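Local coordinates for protein quinoline 2-oxidoreductase small subunit (Pseudomonas putida, PDB 1T3Q) that carries the two [2Fe-2S] clusters of a molybdenum hydroxylase acting on quinoline, and probably relays electrons from the molybdenum cofactor to FAD, at residues A[14-17]-A[22-25]; A[27-32]-A[36-41]; A[131-136]-A[153-158]. All blocks are in the same frame, centred on the assembly; numbering follows the deposited sequence.

Contact 1: residues A[14-17]-A[22-25]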
ATOM      1  N   ALA A  14       7.849 -22.432 -20.213  1.00 23.51           N
ATOM      2  CA  ALA A  14       9.272 -22.137 -20.075  1.00 22.23           C
ATOM      3  C   ALA A  14       9.718 -22.289 -18.626  1.00 22.21           C
ATOM      4  O   ALA A  14       8.909 -22.207 -17.703  1.00 22.83           O
ATOM      5  CB  ALA A  14       9.562 -20.714 -20.557  1.00 20.93           C
ATOM      6  N   THR A  15      11.007 -22.531 -18.425  1.00 19.69           N
ATOM      7  CA  THR A  15      11.522 -22.654 -17.074  1.00 21.16           C
ATOM      8  C   THR A  15      12.047 -21.278 -16.675  1.00 19.34           C
ATOM      9  O   THR A  15      12.847 -20.678 -17.389  1.00 19.79           O
ATOM     10  CB  THR A  15      12.656 -23.689 -16.999  1.00 21.96           C
ATOM     11  OG1 THR A  15      12.142 -24.975 -17.367  1.00 24.26           O
ATOM     12  CG2 THR A  15      13.216 -23.766 -15.596  1.00 21.77           C
ATOM     13  N   ILE A  16      11.573 -20.771 -15.545  1.00 19.73           N
ATOM     14  CA  ILE A  16      11.994 -19.459 -15.068  1.00 19.72           C
ATOM     15  C   ILE A  16      12.643 -19.619 -13.706  1.00 20.42           C
ATOM     16  O   ILE A  16      12.005 -20.051 -12.747  1.00 21.17           O
ATOM     17  CB  ILE A  16      10.794 -18.497 -14.969  1.00 19.20           C
ATOM     18  CG1 ILE A  16      10.106 -18.399 -16.332  1.00 20.24           C
ATOM     19  CG2 ILE A  16      11.267 -17.116 -14.499  1.00 18.24           C
ATOM     20  CD1 ILE A  16       8.880 -17.494 -16.359  1.00 20.15           C
ATOM     21  N   ASN A  17      13.925 -19.278 -13.640  1.00 21.88           N
ATOM     22  CA  ASN A  17      14.711 -19.391 -12.422  1.00 22.77           C
ATOM     23  C   ASN A  17      14.660 -20.796 -11.830  1.00 24.60           C
ATOM     24  O   ASN A  17      14.479 -20.975 -10.624  1.00 23.78           O
ATOM     25  CB  ASN A  17      14.256 -18.348 -11.396  1.00 23.06           C
ATOM     26  CG  ASN A  17      14.479 -16.928 -11.889  1.00 21.04           C
ATOM     27  OD1 ASN A  17      15.444 -16.660 -12.604  1.00 21.33           O
ATOM     28  ND2 ASN A  17      13.596 -16.017 -11.510  1.00 20.21           N
ATOM     29  N   VAL A  22       4.166 -21.808 -16.652  1.00 24.09           N
ATOM     30  CA  VAL A  22       3.222 -21.768 -17.754  1.00 25.00           C
ATOM     31  C   VAL A  22       2.496 -20.435 -17.661  1.00 24.45           C
ATOM     32  O   VAL A  22       1.849 -20.147 -16.659  1.00 26.65           O
ATOM     33  CB  VAL A  22       2.186 -22.906 -17.661  1.00 25.01           C
ATOM     34  CG1 VAL A  22       1.162 -22.762 -18.775  1.00 25.59           C
ATOM     35  CG2 VAL A  22       2.882 -24.257 -17.761  1.00 25.04           C
ATOM     36  N   PHE A  23       2.621 -19.614 -18.697  1.00 23.86           N
ATOM     37  CA  PHE A  23       1.957 -18.316 -18.708  1.00 25.80           C
ATOM     38  C   PHE A  23       1.294 -18.039 -20.051  1.00 26.00           C
ATOM     39  O   PHE A  23       1.718 -18.559 -21.087  1.00 26.01           O
ATOM     40  CB  PHE A  23       2.954 -17.203 -18.344  1.00 23.40           C
ATOM     41  CG  PHE A  23       4.210 -17.203 -19.172  1.00 23.85           C
ATOM     42  CD1 PHE A  23       4.283 -16.479 -20.355  1.00 22.45           C
ATOM     43  CD2 PHE A  23       5.322 -17.941 -18.769  1.00 23.46           C
ATOM     44  CE1 PHE A  23       5.441 -16.487 -21.128  1.00 22.37           C
ATOM     45  CE2 PHE A  23       6.488 -17.958 -19.535  1.00 23.41           C
ATOM     46  CZ  PHE A  23       6.548 -17.231 -20.718  1.00 24.29           C
ATOM     47  N   TYR A  24       0.238 -17.233 -20.021  1.00 25.94           N
ATOM     48  CA  TYR A  24      -0.501 -16.890 -21.226  1.00 26.04           C
ATOM     49  C   TYR A  24      -0.213 -15.467 -21.655  1.00 25.37           C
ATOM     50  O   TYR A  24      -0.298 -14.539 -20.856  1.00 24.20           O
ATOM     51  CB  TYR A  24      -2.000 -17.074 -20.998  1.00 28.80           C
ATOM     52  CG  TYR A  24      -2.393 -18.524 -20.866  1.00 31.96           C
ATOM     53  CD1 TYR A  24      -2.057 -19.258 -19.729  1.00 32.75           C
ATOM     54  CD2 TYR A  24      -3.053 -19.179 -21.903  1.00 32.46           C
ATOM     55  CE1 TYR A  24      -2.367 -20.609 -19.632  1.00 35.76           C
ATOM     56  CE2 TYR A  24      -3.366 -20.526 -21.816  1.00 34.99           C
ATOM     57  CZ  TYR A  24      -3.020 -21.235 -20.680  1.00 35.79           C
ATOM     58  OH  TYR A  24      -3.318 -22.574 -20.604  1.00 41.78           O
ATOM     59  N   VAL A  25       0.122 -15.303 -22.928  1.00 25.34           N
ATOM     60  CA  VAL A  25       0.452 -13.997 -23.468  1.00 25.37           C
ATOM     61  C   VAL A  25       0.021 -13.842 -24.915  1.00 25.17           C
ATOM     62  O   VAL A  25      -0.225 -14.829 -25.616  1.00 24.98           O
ATOM     63  CB  VAL A  25       1.981 -13.746 -23.414  1.00 25.36           C
ATOM     64  CG1 VAL A  25       2.447 -13.661 -21.974  1.00 26.85           C
ATOM     65  CG2 VAL A  25       2.716 -14.868 -24.145  1.00 25.63           C
TER

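Contact 2: residues A[27-32]-A[36-41]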
ATOM      1  N   PRO A  27       0.965 -12.496 -28.757  1.00 22.66           N
ATOM      2  CA  PRO A  27       2.216 -12.404 -29.516  1.00 22.12           C
ATOM      3  C   PRO A  27       2.822 -10.994 -29.491  1.00 20.54           C
ATOM      4  O   PRO A  27       4.040 -10.841 -29.529  1.00 21.11           O
ATOM      5  CB  PRO A  27       1.793 -12.821 -30.925  1.00 21.74           C
ATOM      6  CG  PRO A  27       0.678 -13.798 -30.663  1.00 22.17           C
ATOM      7  CD  PRO A  27      -0.104 -13.107 -29.570  1.00 22.20           C
ATOM      8  N   ARG A  28       1.965  -9.977 -29.412  1.00 18.76           N
ATOM      9  CA  ARG A  28       2.399  -8.577 -29.409  1.00 19.28           C
ATOM     10  C   ARG A  28       3.158  -8.115 -28.168  1.00 17.95           C
ATOM     11  O   ARG A  28       3.662  -6.992 -28.137  1.00 18.42           O
ATOM     12  CB  ARG A  28       1.192  -7.646 -29.604  1.00 17.92           C
ATOM     13  CG  ARG A  28       0.267  -7.563 -28.388  1.00 18.18           C
ATOM     14  CD  ARG A  28      -0.934  -6.653 -28.653  1.00 19.61           C
ATOM     15  NE  ARG A  28      -0.533  -5.325 -29.115  1.00 21.88           N
ATOM     16  CZ  ARG A  28      -1.385  -4.363 -29.466  1.00 20.57           C
ATOM     17  NH1 ARG A  28      -0.935  -3.185 -29.876  1.00 20.41           N
ATOM     18  NH2 ARG A  28      -2.692  -4.577 -29.404  1.00 19.62           N
ATOM     19  N   MET A  29       3.231  -8.958 -27.145  1.00 16.94           N
ATOM     20  CA  MET A  29       3.921  -8.587 -25.915  1.00 18.49           C
ATOM     21  C   MET A  29       5.350  -9.129 -25.891  1.00 19.35           C
ATOM     22  O   MET A  29       5.567 -10.321 -26.143  1.00 18.35           O
ATOM     23  CB  MET A  29       3.142  -9.124 -24.700  1.00 18.58           C
ATOM     24  CG  MET A  29       3.781  -8.811 -23.350  1.00 17.67           C
ATOM     25  SD  MET A  29       2.832  -9.371 -21.920  1.00 21.91           S
ATOM     26  CE  MET A  29       1.780  -7.957 -21.636  1.00 21.77           C
ATOM     27  N   HIS A  30       6.329  -8.269 -25.605  1.00 18.05           N
ATOM     28  CA  HIS A  30       7.692  -8.774 -25.540  1.00 17.68           C
ATOM     29  C   HIS A  30       7.934  -9.470 -24.202  1.00 16.76           C
ATOM     30  O   HIS A  30       7.139  -9.344 -23.268  1.00 16.13           O
ATOM     31  CB  HIS A  30       8.744  -7.680 -25.820  1.00 16.49           C
ATOM     32  CG  HIS A  30       8.577  -6.412 -25.034  1.00 18.91           C
ATOM     33  ND1 HIS A  30       8.543  -6.380 -23.656  1.00 17.43           N
ATOM     34  CD2 HIS A  30       8.542  -5.119 -25.438  1.00 19.64           C
ATOM     35  CE1 HIS A  30       8.502  -5.124 -23.246  1.00 18.25           C
ATOM     36  NE2 HIS A  30       8.501  -4.338 -24.309  1.00 16.36           N
ATOM     37  N   LEU A  31       9.017 -10.236 -24.131  1.00 17.46           N
ATOM     38  CA  LEU A  31       9.357 -10.999 -22.937  1.00 16.19           C
ATOM     39  C   LEU A  31       9.541 -10.161 -21.676  1.00 16.85           C
ATOM     40  O   LEU A  31       9.138 -10.579 -20.585  1.00 15.31           O
ATOM     41  CB  LEU A  31      10.614 -11.835 -23.208  1.00 17.10           C
ATOM     42  CG  LEU A  31      11.052 -12.801 -22.105  1.00 17.07           C
ATOM     43  CD1 LEU A  31       9.880 -13.674 -21.681  1.00 17.30           C
ATOM     44  CD2 LEU A  31      12.209 -13.650 -22.611  1.00 17.40           C
ATOM     45  N   ALA A  32      10.140  -8.980 -21.818  1.00 17.00           N
ATOM     46  CA  ALA A  32      10.347  -8.102 -20.670  1.00 16.95           C
ATOM     47  C   ALA A  32       8.999  -7.794 -20.018  1.00 16.79           C
ATOM     48  O   ALA A  32       8.838  -7.954 -18.811  1.00 15.73           O
ATOM     49  CB  ALA A  32      11.038  -6.806 -21.110  1.00 17.29           C
ATOM     50  N   ARG A  36       7.529  -9.163 -16.323  1.00 17.20           N
ATOM     51  CA  ARG A  36       7.101  -8.157 -15.362  1.00 18.99           C
ATOM     52  C   ARG A  36       5.620  -8.167 -15.013  1.00 20.48           C
ATOM     53  O   ARG A  36       5.254  -8.249 -13.840  1.00 20.04           O
ATOM     54  CB  ARG A  36       7.466  -6.759 -15.877  1.00 19.74           C
ATOM     55  CG  ARG A  36       8.960  -6.515 -16.089  1.00 18.63           C
ATOM     56  CD  ARG A  36       9.177  -5.175 -16.787  1.00 17.53           C
ATOM     57  NE  ARG A  36       8.391  -4.123 -16.142  1.00 19.23           N
ATOM     58  CZ  ARG A  36       8.681  -3.585 -14.960  1.00 20.06           C
ATOM     59  NH1 ARG A  36       9.755  -3.988 -14.287  1.00 17.64           N
ATOM     60  NH2 ARG A  36       7.877  -2.668 -14.433  1.00 17.03           N
ATOM     61  N   GLU A  37       4.774  -8.090 -16.038  1.00 20.29           N
ATOM     62  CA  GLU A  37       3.331  -8.008 -15.848  1.00 19.84           C
ATOM     63  C   GLU A  37       2.519  -9.304 -15.806  1.00 21.09           C
ATOM     64  O   GLU A  37       1.491  -9.367 -15.133  1.00 20.58           O
ATOM     65  CB  GLU A  37       2.769  -7.052 -16.912  1.00 22.45           C
ATOM     66  CG  GLU A  37       3.397  -5.658 -16.805  1.00 23.64           C
ATOM     67  CD  GLU A  37       3.165  -4.769 -18.020  1.00 25.33           C
ATOM     68  OE1 GLU A  37       3.615  -3.602 -17.984  1.00 24.49           O
ATOM     69  OE2 GLU A  37       2.552  -5.224 -19.010  1.00 24.41           O
ATOM     70  N   VAL A  38       2.962 -10.340 -16.504  1.00 18.80           N
ATOM     71  CA  VAL A  38       2.215 -11.593 -16.483  1.00 19.78           C
ATOM     72  C   VAL A  38       2.750 -12.553 -15.423  1.00 19.15           C
ATOM     73  O   VAL A  38       1.981 -13.116 -14.646  1.00 20.30           O
ATOM     74  CB  VAL A  38       2.238 -12.290 -17.856  1.00 18.73           C
ATOM     75  CG1 VAL A  38       1.486 -13.623 -17.778  1.00 19.01           C
ATOM     76  CG2 VAL A  38       1.592 -11.390 -18.902  1.00 19.89           C
ATOM     77  N   VAL A  39       4.066 -12.727 -15.383  1.00 19.73           N
ATOM     78  CA  VAL A  39       4.678 -13.623 -14.410  1.00 20.00           C
ATOM     79  C   VAL A  39       4.842 -12.934 -13.049  1.00 21.69           C
ATOM     80  O   VAL A  39       4.861 -13.592 -12.007  1.00 23.42           O
ATOM     81  CB  VAL A  39       6.055 -14.123 -14.910  1.00 20.31           C
ATOM     82  CG1 VAL A  39       6.592 -15.196 -13.975  1.00 16.99           C
ATOM     83  CG2 VAL A  39       5.931 -14.670 -16.329  1.00 21.97           C
ATOM     84  N   GLY A  40       4.960 -11.610 -13.057  1.00 21.29           N
ATOM     85  CA  GLY A  40       5.093 -10.880 -11.809  1.00 20.26           C
ATOM     86  C   GLY A  40       6.510 -10.724 -11.283  1.00 20.75           C
ATOM     87  O   GLY A  40       6.706 -10.533 -10.091  1.00 22.32           O
ATOM     88  N   LEU A  41       7.496 -10.816 -12.164  1.00 18.68           N
ATOM     89  CA  LEU A  41       8.888 -10.664 -11.774  1.00 18.48           C
ATOM     90  C   LEU A  41       9.356  -9.323 -12.325  1.00 17.44           C
ATOM     91  O   LEU A  41       9.860  -9.235 -13.448  1.00 16.79           O
ATOM     92  CB  LEU A  41       9.717 -11.812 -12.357  1.00 19.30           C
ATOM     93  CG  LEU A  41       9.324 -13.205 -11.849  1.00 21.00           C
ATOM     94  CD1 LEU A  41      10.065 -14.275 -12.642  1.00 18.48           C
ATOM     95  CD2 LEU A  41       9.650 -13.310 -10.358  1.00 22.55           C
TER

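Contact 3: residues A[131-136]-A[153-158]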
ATOM      1  N   ASP A 131      40.014  -4.401 -18.957  1.00 20.99           N
ATOM      2  CA  ASP A 131      39.718  -4.058 -20.348  1.00 21.86           C
ATOM      3  C   ASP A 131      38.689  -4.996 -20.957  1.00 21.80           C
ATOM      4  O   ASP A 131      37.811  -4.561 -21.699  1.00 21.28           O
ATOM      5  CB  ASP A 131      40.992  -4.085 -21.195  1.00 23.76           C
ATOM      6  CG  ASP A 131      41.776  -2.794 -21.102  1.00 27.09           C
ATOM      7  OD1 ASP A 131      42.937  -2.765 -21.560  1.00 29.87           O
ATOM      8  OD2 ASP A 131      41.224  -1.803 -20.584  1.00 29.78           O
ATOM      9  N   GLU A 132      38.807  -6.283 -20.649  1.00 21.67           N
ATOM     10  CA  GLU A 132      37.874  -7.274 -21.163  1.00 21.69           C
ATOM     11  C   GLU A 132      36.478  -7.004 -20.605  1.00 21.26           C
ATOM     12  O   GLU A 132      35.480  -7.103 -21.324  1.00 21.09           O
ATOM     13  CB  GLU A 132      38.351  -8.686 -20.785  1.00 24.81           C
ATOM     14  CG  GLU A 132      39.618  -9.103 -21.541  1.00 30.03           C
ATOM     15  CD  GLU A 132      40.303 -10.351 -20.984  1.00 33.27           C
ATOM     16  OE1 GLU A 132      41.238 -10.845 -21.651  1.00 37.18           O
ATOM     17  OE2 GLU A 132      39.926 -10.833 -19.892  1.00 32.23           O
ATOM     18  N   VAL A 133      36.409  -6.657 -19.324  1.00 20.52           N
ATOM     19  CA  VAL A 133      35.122  -6.373 -18.705  1.00 21.20           C
ATOM     20  C   VAL A 133      34.502  -5.122 -19.332  1.00 20.82           C
ATOM     21  O   VAL A 133      33.326  -5.127 -19.694  1.00 19.66           O
ATOM     22  CB  VAL A 133      35.252  -6.182 -17.178  1.00 19.93           C
ATOM     23  CG1 VAL A 133      33.891  -5.839 -16.578  1.00 19.16           C
ATOM     24  CG2 VAL A 133      35.782  -7.468 -16.537  1.00 20.10           C
ATOM     25  N   ARG A 134      35.286  -4.059 -19.475  1.00 20.80           N
ATOM     26  CA  ARG A 134      34.758  -2.835 -20.072  1.00 20.90           C
ATOM     27  C   ARG A 134      34.239  -3.104 -21.483  1.00 21.44           C
ATOM     28  O   ARG A 134      33.226  -2.541 -21.898  1.00 19.51           O
ATOM     29  CB  ARG A 134      35.828  -1.736 -20.095  1.00 19.56           C
ATOM     30  CG  ARG A 134      36.046  -1.063 -18.731  1.00 19.28           C
ATOM     31  CD  ARG A 134      37.148  -0.010 -18.791  1.00 21.01           C
ATOM     32  NE  ARG A 134      37.378   0.655 -17.506  1.00 20.91           N
ATOM     33  CZ  ARG A 134      36.616   1.628 -17.011  1.00 21.99           C
ATOM     34  NH1 ARG A 134      35.562   2.062 -17.688  1.00 21.48           N
ATOM     35  NH2 ARG A 134      36.916   2.177 -15.843  1.00 21.66           N
ATOM     36  N   GLU A 135      34.928  -3.983 -22.208  1.00 22.00           N
ATOM     37  CA  GLU A 135      34.541  -4.337 -23.568  1.00 23.78           C
ATOM     38  C   GLU A 135      33.211  -5.068 -23.620  1.00 21.94           C
ATOM     39  O   GLU A 135      32.317  -4.701 -24.384  1.00 23.54           O
ATOM     40  CB  GLU A 135      35.623  -5.212 -24.209  1.00 27.45           C
ATOM     41  CG  GLU A 135      36.934  -4.486 -24.423  1.00 34.92           C
ATOM     42  CD  GLU A 135      38.078  -5.415 -24.784  1.00 39.50           C
ATOM     43  OE1 GLU A 135      39.198  -4.905 -25.014  1.00 42.54           O
ATOM     44  OE2 GLU A 135      37.866  -6.649 -24.833  1.00 41.57           O
ATOM     45  N   VAL A 136      33.072  -6.109 -22.810  1.00 20.49           N
ATOM     46  CA  VAL A 136      31.837  -6.877 -22.804  1.00 20.88           C
ATOM     47  C   VAL A 136      30.674  -6.125 -22.158  1.00 21.62           C
ATOM     48  O   VAL A 136      29.523  -6.298 -22.556  1.00 19.86           O
ATOM     49  CB  VAL A 136      32.034  -8.227 -22.091  1.00 21.90           C
ATOM     50  CG1 VAL A 136      30.769  -9.072 -22.212  1.00 20.96           C
ATOM     51  CG2 VAL A 136      33.216  -8.964 -22.715  1.00 24.08           C
ATOM     52  N   ALA A 153      33.892  -4.237  -9.104  1.00 19.15           N
ATOM     53  CA  ALA A 153      33.092  -5.315  -8.540  1.00 20.06           C
ATOM     54  C   ALA A 153      33.257  -6.639  -9.280  1.00 20.71           C
ATOM     55  O   ALA A 153      33.428  -7.684  -8.651  1.00 21.01           O
ATOM     56  CB  ALA A 153      31.612  -4.915  -8.510  1.00 18.67           C
ATOM     57  N   ILE A 154      33.215  -6.590 -10.608  1.00 18.85           N
ATOM     58  CA  ILE A 154      33.336  -7.796 -11.423  1.00 20.15           C
ATOM     59  C   ILE A 154      34.719  -8.454 -11.373  1.00 19.90           C
ATOM     60  O   ILE A 154      34.831  -9.674 -11.499  1.00 20.59           O
ATOM     61  CB  ILE A 154      32.970  -7.493 -12.894  1.00 20.10           C
ATOM     62  CG1 ILE A 154      31.513  -7.028 -12.966  1.00 17.69           C
ATOM     63  CG2 ILE A 154      33.188  -8.736 -13.766  1.00 19.16           C
ATOM     64  CD1 ILE A 154      31.110  -6.449 -14.306  1.00 16.37           C
ATOM     65  N   THR A 155      35.761  -7.651 -11.176  1.00 18.46           N
ATOM     66  CA  THR A 155      37.122  -8.175 -11.124  1.00 20.18           C
ATOM     67  C   THR A 155      37.607  -8.450  -9.707  1.00 19.00           C
ATOM     68  O   THR A 155      38.773  -8.780  -9.501  1.00 20.25           O
ATOM     69  CB  THR A 155      38.125  -7.211 -11.801  1.00 20.70           C
ATOM     70  OG1 THR A 155      38.014  -5.906 -11.217  1.00 20.84           O
ATOM     71  CG2 THR A 155      37.854  -7.123 -13.293  1.00 20.75           C
ATOM     72  N   ASP A 156      36.710  -8.310  -8.737  1.00 18.46           N
ATOM     73  CA  ASP A 156      37.045  -8.553  -7.335  1.00 20.22           C
ATOM     74  C   ASP A 156      37.504 -10.004  -7.190  1.00 19.64           C
ATOM     75  O   ASP A 156      36.872 -10.917  -7.721  1.00 17.37           O
ATOM     76  CB  ASP A 156      35.815  -8.311  -6.456  1.00 20.69           C
ATOM     77  CG  ASP A 156      36.116  -8.451  -4.979  1.00 24.37           C
ATOM     78  OD1 ASP A 156      36.429  -7.429  -4.337  1.00 23.66           O
ATOM     79  OD2 ASP A 156      36.046  -9.589  -4.458  1.00 24.06           O
ATOM     80  N   PRO A 157      38.601 -10.239  -6.451  1.00 22.14           N
ATOM     81  CA  PRO A 157      39.113 -11.604  -6.269  1.00 21.91           C
ATOM     82  C   PRO A 157      38.133 -12.605  -5.647  1.00 21.77           C
ATOM     83  O   PRO A 157      38.201 -13.796  -5.939  1.00 22.86           O
ATOM     84  CB  PRO A 157      40.375 -11.391  -5.429  1.00 23.78           C
ATOM     85  CG  PRO A 157      40.065 -10.140  -4.650  1.00 24.94           C
ATOM     86  CD  PRO A 157      39.405  -9.264  -5.688  1.00 21.92           C
ATOM     87  N   ALA A 158      37.223 -12.131  -4.801  1.00 20.04           N
ATOM     88  CA  ALA A 158      36.239 -13.016  -4.182  1.00 21.07           C
ATOM     89  C   ALA A 158      35.238 -13.483  -5.238  1.00 21.60           C
ATOM     90  O   ALA A 158      34.702 -14.593  -5.158  1.00 20.37           O
ATOM     91  CB  ALA A 158      35.513 -12.298  -3.053  1.00 20.13           C
TER

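Contact 1: residues A[14-17]-A[22-25]
With chi1 at 53°, the Phe23 ring sits over its own backbone, CG lying between N and the carbonyl carbon, and its CE2 corner is brought to Ile16 and Ala14. Ile16 answers with an outstretched arm: CG1 is anti to the carbonyl carbon, and chi2 of 179° sends CD1 straight out to the ring. Ile16 CD1 stops 4.0 Å from Phe23 CE2, the two side chains crossing at a slant. Ala14 CB reaches the same corner, 4.3 Å from Phe23 CE2. Both carbons come up obliquely to the ring, so the contact is aliphatic packing round one aromatic corner, with no hydrogen bond between the two segments. The methyl groups are themselves well separated, Ala14 CB lying 5.3 Å from Ile16 CD1, and the ring corner is what they share.

Strands 10-16 and 19-25 form the first beta hairpin of the plant-type [2Fe-2S] ferredoxin domain, a beta-grasp fold, and 19-25 is an outermost strand of the mixed sheet within this chain. Backbone hydrogen bonds join Ala14 to Arg21 and Phe23 to Ile12, while the ring of Phe23 leans along the hairpin to Ala14 and Ile16. Phe23 and Ile16 lie on the face covered by helix 31-39, where Phe23 also meets Val38 and Ile16 meets Val39. Thr15 and Val22 turn away from this cluster; the backbone of Thr15 bonds to Cys78 and Ile80 as strand 10-16 continues the sheet on its other edge. Asn17 then leaves the strand with a left-handed backbone conformation (phi 54°), and its OD1 accepts a hydrogen bond from Thr82 N.

Contact 2: residues A[27-32]-A[36-41]
Met29 and Ala32 are the residues of 27-32 that touch 36-41, and the bend leading to them starts with Pro27, packed on Met10. Arg28 points elsewhere, into a salt bridge with Asp129 of the large subunit. Met29 runs out fully extended through chi1 and chi2 (179° and 177°), then bends at chi3, so that its sulfur and methyl group lie against the helix. Met29 SD is 3.8 Å from Val38 CG2, an apolar contact, while Met29 CE comes within 3.9 Å of Glu37 OE2. His30 is the N-cap of helix 31-39: its ND1 takes the N-H of Asp33, and its NE2 bonds to Glu49 OE1, in the shell of the first iron-sulfur cluster. Leu31 opens the helix and packs on Ile58 and Ile60. Ala32, whose side chain is about 6 Å from that cluster, gives its carbonyl to the helix: Arg36 N lies 3.1 Å from Ala32 O in a nearly straight bond (N-H...O 164°). The aliphatic part of Arg36 curls over the same oxygen, with Arg36 CG 3.1 Å from Ala32 O, before a bend at chi3 carries the guanidinium off to Thr44 O and to Asp36 of the large subunit. With an alanine here, Asp36 of the large subunit would probably lose its ionic mate, Thr44 O a donor, and the carbonyl of Ala32 part of its aliphatic cover. Chemically, then, Met29 packs its sulfur from the loop before the helix onto Val38 near the far end, whereas the guanidinium groups of Arg28 and Arg36 tie this cluster domain to the large subunit by salt bridges, Arg28 bonding also to Phe3 O of the medium subunit.

Contact 3: residues A[131-136]-A[153-158]
No flat group lies between Val133 and Ile154 or Thr155, which meet chiefly through methyl groups; a planar group within 153-158, the Asp156 carboxylate, is held apart from the contact. Its OD2 is approached on the anti side by Ala158 N, 2.8 Å away and 35° out of the carboxylate plane, a bond that caps helix 157-164. Arg101 adds a salt bridge to the same oxygen.

Val133 enters as a two-pronged wedge. Its CG1 touches Ile154 CD1 at 3.6 Å, while its CG2 lies 3.9 Å from Thr155 CG2, and Ile154 CG2 lies near both prongs, 4.0 Å from Val133 CG2. Thr155 offers its methyl group here because chi1 of 55° places OG1 between the backbone N and carbonyl carbon, where it donates to Ile151 O, one turn back; CG2 is left facing the valine. The hydroxyl is thus satisfied by its own helix end.

The contact belongs to the helical domain that holds the second [2Fe-2S] cluster, which is about 12 Å from the Ile154 side chain. Arg134 forms a salt bridge with Asp721 of the large subunit. Helix 130-136 lies against the end of helix 148-154: Val133 also packs on Ile151 and Pro128, and Ile154 continues onto Ala118 and Leu122 of helix 111-124.

Overall arrangement
Contacts 1 and 2 are neighbours in the plant-type ferredoxin domain, their centres 10 Å apart, and they share one apolar layer: Ile16 CG2 meets Leu41 CD1 at 3.6 Å, and Val38 packs on Phe23 and Val25, so the helix of contact 2 covers the hairpin of contact 1. Contact 3 stands across the chain's centre, about 19 Å from either at the nearest atoms, in the second cluster domain. Contacts 1 and 3 are buried and wholly apolar between their segments, one joining strands, the other helices. Contact 2 is only partly buried and mixes packing with a helical hydrogen bond; of the three it lies closest to an iron-sulfur cluster.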